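Os03g0854200 protein (Oryza sativa Japonica Group, PDB 3HKM) binds double-stranded DNA and single-stranded RNA, cleaves both nucleic acids in vitro, and is probably a component of the RNA-degrading exosome. Local coordinates at residues Asp37-Thr51 with Asn99-Gly113. Numbering follows the deposited sequence.
Sequences DTIVLAAVYGPKPGT and NTTTSVILQVVGNDG
Leu41 and Gln107, then Ala43 and Ile105, form antiparallel hydrogen-bonded pairs where strands 38-49 and 100-110 run side by side in the mixed sheet of this RNase PH-family domain. The bonds here are nearly straight, with Gln107 N reaching Leu41 O at 2.8 Å and 178°. Toward Gly110 the regularity breaks in a classic beta bulge: Val109 N and Gly110 N both donate to Ile39 O, so one carbonyl takes two amides. Beyond Val44 the pairing lapses around Gly46 and resumes, shifted by one residue, where Lys48 and Thr101 exchange two backbone bonds.

Side chains divide between the two faces. Val40, Val44 and Val104 turn to the face covered by helix 115-130, touching Ala122, Ala126 and Cys123. On that face CG1 of Val44, anti to its own amide nitrogen (chi1 -171°), presses on Thr102 CG2 at a tight 3.4 Å. On the other face Ile39 CG1 lies against Val109 CB, 3.5 Å away, and the Tyr45 ring presents its edge to Ser103 O, with CE2 also near Ile105 CG1.

Polar side chains tie both ends. At one, Thr38 OG1 donates to a lone pair of Gly113 O, in the carbonyl plane (2.5 Å), and accepts from Asp112 N; Arg15 also bonds to Gly113 O. Asp37 and Asp112 carboxylates come within 4.5 Å (OD1 to OD1); one water donates to Asp112 OD1 and accepts from Asp37 N, and a second, donating to Asp37 OD1, reaches Asp112 OD1 only weakly; together they probably ease the like-charge approach. At the far end Thr101 OG1 donates to Gly50 O at 2.8 Å, while Asn99 ND2 reaches Thr51 OG1 at 2.6 Å, the hydroxyl oxygen lying almost exactly in the amide plane.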
ATOM      1  N   ASP A  37      -9.823   7.087   9.029  1.00 22.52           N
ATOM      2  CA  ASP A  37     -11.058   6.437   8.586  1.00 22.30           C
ATOM      3  C   ASP A  37     -10.854   5.650   7.303  1.00 21.43           C
ATOM      4  O   ASP A  37     -11.764   4.973   6.832  1.00 22.97           O
ATOM      5  CB  ASP A  37     -12.169   7.461   8.364  1.00 22.45           C
ATOM      6  CG  ASP A  37     -12.794   7.937   9.655  1.00 25.22           C
ATOM      7  OD1 ASP A  37     -13.768   8.710   9.566  1.00 30.43           O
ATOM      8  OD2 ASP A  37     -12.323   7.539  10.748  1.00 23.44           O
ATOM      9  N   THR A  38      -9.672   5.768   6.716  1.00 21.42           N
ATOM     10  CA  THR A  38      -9.344   4.965   5.546  1.00 20.93           C
ATOM     11  C   THR A  38      -8.963   3.574   6.017  1.00 21.84           C
ATOM     12  O   THR A  38      -7.897   3.376   6.623  1.00 20.90           O
ATOM     13  CB  THR A  38      -8.180   5.563   4.749  1.00 21.43           C
ATOM     14  OG1 THR A  38      -8.602   6.796   4.165  1.00 19.11           O
ATOM     15  CG2 THR A  38      -7.740   4.608   3.645  1.00 18.95           C
ATOM     16  N   ILE A  39      -9.839   2.611   5.753  1.00 20.09           N
ATOM     17  CA  ILE A  39      -9.610   1.247   6.211  1.00 22.22           C
ATOM     18  C   ILE A  39      -9.787   0.201   5.109  1.00 22.60           C
ATOM     19  O   ILE A  39     -10.680   0.307   4.262  1.00 21.37           O
ATOM     20  CB  ILE A  39     -10.432   0.907   7.488  1.00 20.03           C
ATOM     21  CG1 ILE A  39     -10.860  -0.558   7.477  1.00 20.78           C
ATOM     22  CG2 ILE A  39     -11.623   1.851   7.651  1.00 22.96           C
ATOM     23  CD1 ILE A  39     -11.293  -1.054   8.803  1.00 22.30           C
ATOM     24  N   VAL A  40      -8.922  -0.809   5.148  1.00 19.26           N
ATOM     25  CA  VAL A  40      -8.809  -1.794   4.085  1.00 21.02           C
ATOM     26  C   VAL A  40      -8.646  -3.207   4.662  1.00 20.54           C
ATOM     27  O   VAL A  40      -8.065  -3.374   5.735  1.00 21.16           O
ATOM     28  CB  VAL A  40      -7.574  -1.447   3.214  1.00 23.85           C
ATOM     29  CG1 VAL A  40      -6.795  -2.693   2.843  1.00 22.37           C
ATOM     30  CG2 VAL A  40      -7.964  -0.602   1.986  1.00 18.52           C
ATOM     31  N   LEU A  41      -9.160  -4.216   3.958  1.00 19.58           N
ATOM     32  CA  LEU A  41      -8.925  -5.611   4.338  1.00 19.44           C
ATOM     33  C   LEU A  41      -8.123  -6.356   3.273  1.00 18.94           C
ATOM     34  O   LEU A  41      -8.537  -6.435   2.116  1.00 19.35           O
ATOM     35  CB  LEU A  41     -10.239  -6.352   4.617  1.00 21.75           C
ATOM     36  CG  LEU A  41     -10.122  -7.878   4.774  1.00 20.89           C
ATOM     37  CD1 LEU A  41      -9.315  -8.240   6.020  1.00 21.22           C
ATOM     38  CD2 LEU A  41     -11.491  -8.550   4.820  1.00 20.81           C
ATOM     39  N   ALA A  42      -6.981  -6.906   3.679  1.00 18.74           N
ATOM     40  CA  ALA A  42      -6.059  -7.603   2.774  1.00 19.82           C
ATOM     41  C   ALA A  42      -6.000  -9.114   3.030  1.00 19.31           C
ATOM     42  O   ALA A  42      -5.686  -9.546   4.128  1.00 19.20           O
ATOM     43  CB  ALA A  42      -4.657  -6.999   2.888  1.00 18.90           C
ATOM     44  N   ALA A  43      -6.291  -9.914   2.008  1.00 21.66           N
ATOM     45  CA  ALA A  43      -6.333 -11.374   2.156  1.00 21.52           C
ATOM     46  C   ALA A  43      -5.346 -12.048   1.207  1.00 20.61           C
ATOM     47  O   ALA A  43      -5.358 -11.774   0.009  1.00 20.47           O
ATOM     48  CB  ALA A  43      -7.753 -11.899   1.909  1.00 17.46           C
ATOM     49  N   VAL A  44      -4.496 -12.923   1.742  1.00 18.42           N
ATOM     50  CA  VAL A  44      -3.476 -13.603   0.950  1.00 19.44           C
ATOM     51  C   VAL A  44      -3.623 -15.107   1.079  1.00 20.14           C
ATOM     52  O   VAL A  44      -3.878 -15.605   2.166  1.00 19.44           O
ATOM     53  CB  VAL A  44      -2.061 -13.232   1.410  1.00 19.02           C
ATOM     54  CG1 VAL A  44      -1.029 -13.784   0.434  1.00 18.64           C
ATOM     55  CG2 VAL A  44      -1.925 -11.719   1.551  1.00 17.63           C
ATOM     56  N   TYR A  45      -3.441 -15.836  -0.019  1.00 18.76           N
ATOM     57  CA  TYR A  45      -3.712 -17.270   0.008  1.00 20.41           C
ATOM     58  C   TYR A  45      -2.487 -18.211  -0.159  1.00 23.31           C
ATOM     59  O   TYR A  45      -2.422 -18.987  -1.101  1.00 23.64           O
ATOM     60  CB  TYR A  45      -4.882 -17.583  -0.940  1.00 19.85           C
ATOM     61  CG  TYR A  45      -6.135 -16.849  -0.493  1.00 19.50           C
ATOM     62  CD1 TYR A  45      -6.941 -17.366   0.510  1.00 20.69           C
ATOM     63  CD2 TYR A  45      -6.472 -15.608  -1.021  1.00 20.59           C
ATOM     64  CE1 TYR A  45      -8.068 -16.686   0.956  1.00 20.82           C
ATOM     65  CE2 TYR A  45      -7.597 -14.918  -0.579  1.00 19.81           C
ATOM     66  CZ  TYR A  45      -8.390 -15.465   0.410  1.00 21.16           C
ATOM     67  OH  TYR A  45      -9.510 -14.797   0.857  1.00 23.58           O
ATOM     68  N   GLY A  46      -1.541 -18.141   0.793  1.00 27.72           N
ATOM     69  CA  GLY A  46      -0.327 -18.960   0.820  1.00 20.14           C
ATOM     70  C   GLY A  46       0.214 -19.195  -0.574  1.00 23.34           C
ATOM     71  O   GLY A  46      -0.392 -18.754  -1.545  1.00 25.23           O
ATOM     72  N   PRO A  47       1.366 -19.869  -0.704  1.00 22.07           N
ATOM     73  CA  PRO A  47       1.695 -20.157  -2.100  1.00 23.35           C
ATOM     74  C   PRO A  47       0.969 -21.425  -2.553  1.00 24.11           C
ATOM     75  O   PRO A  47       1.137 -22.474  -1.926  1.00 24.28           O
ATOM     76  CB  PRO A  47       3.219 -20.361  -2.071  1.00 24.89           C
ATOM     77  CG  PRO A  47       3.666 -19.906  -0.698  1.00 21.66           C
ATOM     78  CD  PRO A  47       2.497 -20.146   0.191  1.00 21.87           C
ATOM     79  N   LYS A  48       0.154 -21.312  -3.604  1.00 22.94           N
ATOM     80  CA  LYS A  48      -0.627 -22.438  -4.120  1.00 24.50           C
ATOM     81  C   LYS A  48      -0.010 -23.032  -5.402  1.00 22.63           C
ATOM     82  O   LYS A  48       0.213 -22.316  -6.377  1.00 22.14           O
ATOM     83  CB  LYS A  48      -2.082 -22.010  -4.362  1.00 21.79           C
ATOM     84  CG  LYS A  48      -2.963 -23.105  -4.971  1.00 26.05           C
ATOM     85  CD  LYS A  48      -4.394 -22.620  -5.256  1.00 28.48           C
ATOM     86  CE  LYS A  48      -5.253 -23.743  -5.829  1.00 28.37           C
ATOM     87  NZ  LYS A  48      -6.683 -23.349  -5.946  1.00 33.64           N
ATOM     88  N   PRO A  49       0.272 -24.348  -5.399  1.00 24.71           N
ATOM     89  CA  PRO A  49       0.863 -25.016  -6.570  1.00 23.95           C
ATOM     90  C   PRO A  49       0.120 -24.719  -7.875  1.00 23.16           C
ATOM     91  O   PRO A  49      -1.108 -24.699  -7.903  1.00 24.46           O
ATOM     92  CB  PRO A  49       0.734 -26.503  -6.227  1.00 23.02           C
ATOM     93  CG  PRO A  49       0.772 -26.546  -4.727  1.00 24.12           C
ATOM     94  CD  PRO A  49       0.125 -25.264  -4.248  1.00 23.52           C
ATOM     95  N   GLY A  50       0.866 -24.499  -8.950  1.00 23.23           N
ATOM     96  CA  GLY A  50       0.269 -24.294 -10.257  1.00 25.33           C
ATOM     97  C   GLY A  50       0.384 -22.861 -10.739  1.00 26.82           C
ATOM     98  O   GLY A  50       0.480 -21.935  -9.941  1.00 25.35           O
ATOM     99  N   THR A  51       0.368 -22.678 -12.054  1.00 28.71           N
ATOM    100  CA  THR A  51       0.512 -21.350 -12.641  1.00 31.03           C
ATOM    101  C   THR A  51      -0.446 -21.131 -13.813  1.00 33.33           C
ATOM    102  O   THR A  51      -0.469 -21.920 -14.767  1.00 33.43           O
ATOM    103  CB  THR A  51       1.953 -21.107 -13.146  1.00 30.70           C
ATOM    104  OG1 THR A  51       2.891 -21.833 -12.340  1.00 28.82           O
ATOM    105  CG2 THR A  51       2.292 -19.626 -13.112  1.00 32.00           C
ATOM    106  N   ASN A  99       6.446 -22.292  -9.803  1.00 24.92           N
ATOM    107  CA  ASN A  99       5.193 -22.973 -10.133  1.00 25.16           C
ATOM    108  C   ASN A  99       4.188 -22.872  -9.002  1.00 24.57           C
ATOM    109  O   ASN A  99       3.665 -23.874  -8.523  1.00 24.41           O
ATOM    110  CB  ASN A  99       5.431 -24.435 -10.507  1.00 26.00           C
ATOM    111  CG  ASN A  99       4.203 -25.094 -11.113  1.00 25.08           C
ATOM    112  OD1 ASN A  99       4.028 -26.304 -11.004  1.00 27.83           O
ATOM    113  ND2 ASN A  99       3.351 -24.305 -11.753  1.00 26.46           N
ATOM    114  N   THR A 100       3.923 -21.639  -8.589  1.00 25.80           N
ATOM    115  CA  THR A 100       3.059 -21.376  -7.452  1.00 25.54           C
ATOM    116  C   THR A 100       2.318 -20.050  -7.665  1.00 23.35           C
ATOM    117  O   THR A 100       2.843 -19.135  -8.281  1.00 24.53           O
ATOM    118  CB  THR A 100       3.905 -21.341  -6.160  1.00 24.60           C
ATOM    119  OG1 THR A 100       3.298 -22.161  -5.156  1.00 27.98           O
ATOM    120  CG2 THR A 100       4.114 -19.926  -5.657  1.00 22.53           C
ATOM    121  N   THR A 101       1.092 -19.949  -7.172  1.00 23.34           N
ATOM    122  CA  THR A 101       0.354 -18.700  -7.290  1.00 23.20           C
ATOM    123  C   THR A 101      -0.123 -18.214  -5.929  1.00 23.20           C
ATOM    124  O   THR A 101      -0.784 -18.946  -5.189  1.00 21.40           O
ATOM    125  CB  THR A 101      -0.860 -18.822  -8.238  1.00 24.02           C
ATOM    126  OG1 THR A 101      -0.436 -19.326  -9.511  1.00 25.96           O
ATOM    127  CG2 THR A 101      -1.525 -17.470  -8.433  1.00 23.30           C
ATOM    128  N   THR A 102       0.221 -16.972  -5.611  1.00 21.15           N
ATOM    129  CA  THR A 102      -0.283 -16.309  -4.423  1.00 20.49           C
ATOM    130  C   THR A 102      -1.282 -15.226  -4.835  1.00 20.22           C
ATOM    131  O   THR A 102      -0.933 -14.282  -5.534  1.00 19.64           O
ATOM    132  CB  THR A 102       0.877 -15.713  -3.606  1.00 21.35           C
ATOM    133  OG1 THR A 102       1.768 -16.769  -3.220  1.00 20.52           O
ATOM    134  CG2 THR A 102       0.370 -15.002  -2.367  1.00 19.28           C
ATOM    135  N   SER A 103      -2.533 -15.379  -4.413  1.00 20.17           N
ATOM    136  CA  SER A 103      -3.571 -14.429  -4.783  1.00 20.73           C
ATOM    137  C   SER A 103      -3.869 -13.466  -3.648  1.00 19.65           C
ATOM    138  O   SER A 103      -4.197 -13.878  -2.538  1.00 20.42           O
ATOM    139  CB  SER A 103      -4.857 -15.149  -5.194  1.00 17.88           C
ATOM    140  OG  SER A 103      -4.597 -16.135  -6.177  1.00 23.39           O
ATOM    141  N   VAL A 104      -3.767 -12.181  -3.949  1.00 19.19           N
ATOM    142  CA  VAL A 104      -4.070 -11.131  -2.998  1.00 19.87           C
ATOM    143  C   VAL A 104      -5.425 -10.506  -3.324  1.00 21.59           C
ATOM    144  O   VAL A 104      -5.679 -10.101  -4.461  1.00 23.83           O
ATOM    145  CB  VAL A 104      -2.980 -10.039  -3.035  1.00 20.96           C
ATOM    146  CG1 VAL A 104      -3.252  -8.965  -1.993  1.00 19.88           C
ATOM    147  CG2 VAL A 104      -1.607 -10.658  -2.837  1.00 18.61           C
ATOM    148  N   ILE A 105      -6.301 -10.443  -2.330  1.00 20.97           N
ATOM    149  CA  ILE A 105      -7.551  -9.717  -2.475  1.00 21.42           C
ATOM    150  C   ILE A 105      -7.555  -8.519  -1.542  1.00 19.29           C
ATOM    151  O   ILE A 105      -7.256  -8.636  -0.362  1.00 20.01           O
ATOM    152  CB  ILE A 105      -8.781 -10.598  -2.207  1.00 22.15           C
ATOM    153  CG1 ILE A 105      -8.853 -11.723  -3.238  1.00 23.31           C
ATOM    154  CG2 ILE A 105     -10.053  -9.764  -2.266  1.00 23.43           C
ATOM    155  CD1 ILE A 105     -10.184 -12.430  -3.264  1.00 27.16           C
ATOM    156  N   LEU A 106      -7.872  -7.362  -2.103  1.00 20.39           N
ATOM    157  CA  LEU A 106      -7.914  -6.120  -1.360  1.00 20.67           C
ATOM    158  C   LEU A 106      -9.350  -5.609  -1.363  1.00 21.06           C
ATOM    159  O   LEU A 106      -9.909  -5.305  -2.412  1.00 22.50           O
ATOM    160  CB  LEU A 106      -6.961  -5.101  -1.991  1.00 19.49           C
ATOM    161  CG  LEU A 106      -6.655  -3.800  -1.247  1.00 20.29           C
ATOM    162  CD1 LEU A 106      -7.780  -2.781  -1.387  1.00 20.56           C
ATOM    163  CD2 LEU A 106      -6.335  -4.076   0.215  1.00 19.83           C
ATOM    164  N   GLN A 107      -9.951  -5.545  -0.185  1.00 20.67           N
ATOM    165  CA  GLN A 107     -11.313  -5.065  -0.047  1.00 19.46           C
ATOM    166  C   GLN A 107     -11.321  -3.721   0.672  1.00 22.90           C
ATOM    167  O   GLN A 107     -10.908  -3.625   1.833  1.00 21.55           O
ATOM    168  CB  GLN A 107     -12.151  -6.081   0.727  1.00 21.72           C
ATOM    169  CG  GLN A 107     -13.528  -5.568   1.146  1.00 23.74           C
ATOM    170  CD  GLN A 107     -14.475  -5.388  -0.033  1.00 26.42           C
ATOM    171  OE1 GLN A 107     -14.944  -4.277  -0.314  1.00 27.02           O
ATOM    172  NE2 GLN A 107     -14.751  -6.479  -0.739  1.00 25.05           N
ATOM    173  N   VAL A 108     -11.788  -2.683  -0.022  1.00 23.48           N
ATOM    174  CA  VAL A 108     -11.942  -1.360   0.586  1.00 21.71           C
ATOM    175  C   VAL A 108     -13.142  -1.300   1.530  1.00 23.51           C
ATOM    176  O   VAL A 108     -14.249  -1.713   1.182  1.00 23.12           O
ATOM    177  CB  VAL A 108     -12.052  -0.256  -0.473  1.00 22.45           C
ATOM    178  CG1 VAL A 108     -12.188   1.104   0.191  1.00 21.64           C
ATOM    179  CG2 VAL A 108     -10.829  -0.284  -1.356  1.00 21.37           C
ATOM    180  N   VAL A 109     -12.898  -0.794   2.735  1.00 22.93           N
ATOM    181  CA  VAL A 109     -13.914  -0.719   3.778  1.00 23.01           C
ATOM    182  C   VAL A 109     -14.353   0.729   3.974  1.00 23.99           C
ATOM    183  O   VAL A 109     -15.536   1.018   4.114  1.00 23.52           O
ATOM    184  CB  VAL A 109     -13.381  -1.304   5.117  1.00 21.16           C
ATOM    185  CG1 VAL A 109     -14.310  -0.954   6.270  1.00 22.98           C
ATOM    186  CG2 VAL A 109     -13.193  -2.816   4.997  1.00 23.02           C
ATOM    187  N   GLY A 110     -13.380   1.634   3.972  1.00 23.37           N
ATOM    188  CA  GLY A 110     -13.637   3.056   4.074  1.00 21.62           C
ATOM    189  C   GLY A 110     -12.596   3.834   3.293  1.00 22.66           C
ATOM    190  O   GLY A 110     -11.476   3.364   3.092  1.00 21.20           O
ATOM    191  N   ASN A 111     -12.961   5.025   2.837  1.00 21.99           N
ATOM    192  CA  ASN A 111     -12.024   5.848   2.093  1.00 20.45           C
ATOM    193  C   ASN A 111     -12.055   7.295   2.562  1.00 23.65           C
ATOM    194  O   ASN A 111     -12.907   8.078   2.140  1.00 19.81           O
ATOM    195  CB  ASN A 111     -12.290   5.755   0.589  1.00 22.12           C
ATOM    196  CG  ASN A 111     -11.291   6.546  -0.232  1.00 20.89           C
ATOM    197  OD1 ASN A 111     -10.356   7.127   0.307  1.00 22.97           O
ATOM    198  ND2 ASN A 111     -11.487   6.573  -1.542  1.00 20.28           N
ATOM    199  N   ASP A 112     -11.126   7.628   3.457  1.00 20.94           N
ATOM    200  CA  ASP A 112     -10.906   9.005   3.873  1.00 22.69           C
ATOM    201  C   ASP A 112      -9.538   9.487   3.406  1.00 21.78           C
ATOM    202  O   ASP A 112      -8.903  10.292   4.082  1.00 22.31           O
ATOM    203  CB  ASP A 112     -10.990   9.150   5.395  1.00 21.82           C
ATOM    204  CG  ASP A 112     -10.971  10.599   5.835  1.00 23.07           C
ATOM    205  OD1 ASP A 112     -10.703  10.879   7.017  1.00 24.86           O
ATOM    206  OD2 ASP A 112     -11.205  11.469   4.978  1.00 25.69           O
ATOM    207  N   GLY A 113      -9.072   8.977   2.270  1.00 20.28           N
ATOM    208  CA  GLY A 113      -7.825   9.452   1.689  1.00 20.34           C
ATOM    209  C   GLY A 113      -6.651   8.504   1.850  1.00 20.24           C
ATOM    210  O   GLY A 113      -6.691   7.602   2.686  1.00 17.96           O
TER
HETATM  211  O   HOH W   1      -9.056   9.654   8.540  1.00 21.57           O
HETATM  212  O   HOH W   2     -13.511  11.329   8.367  1.00 29.17           O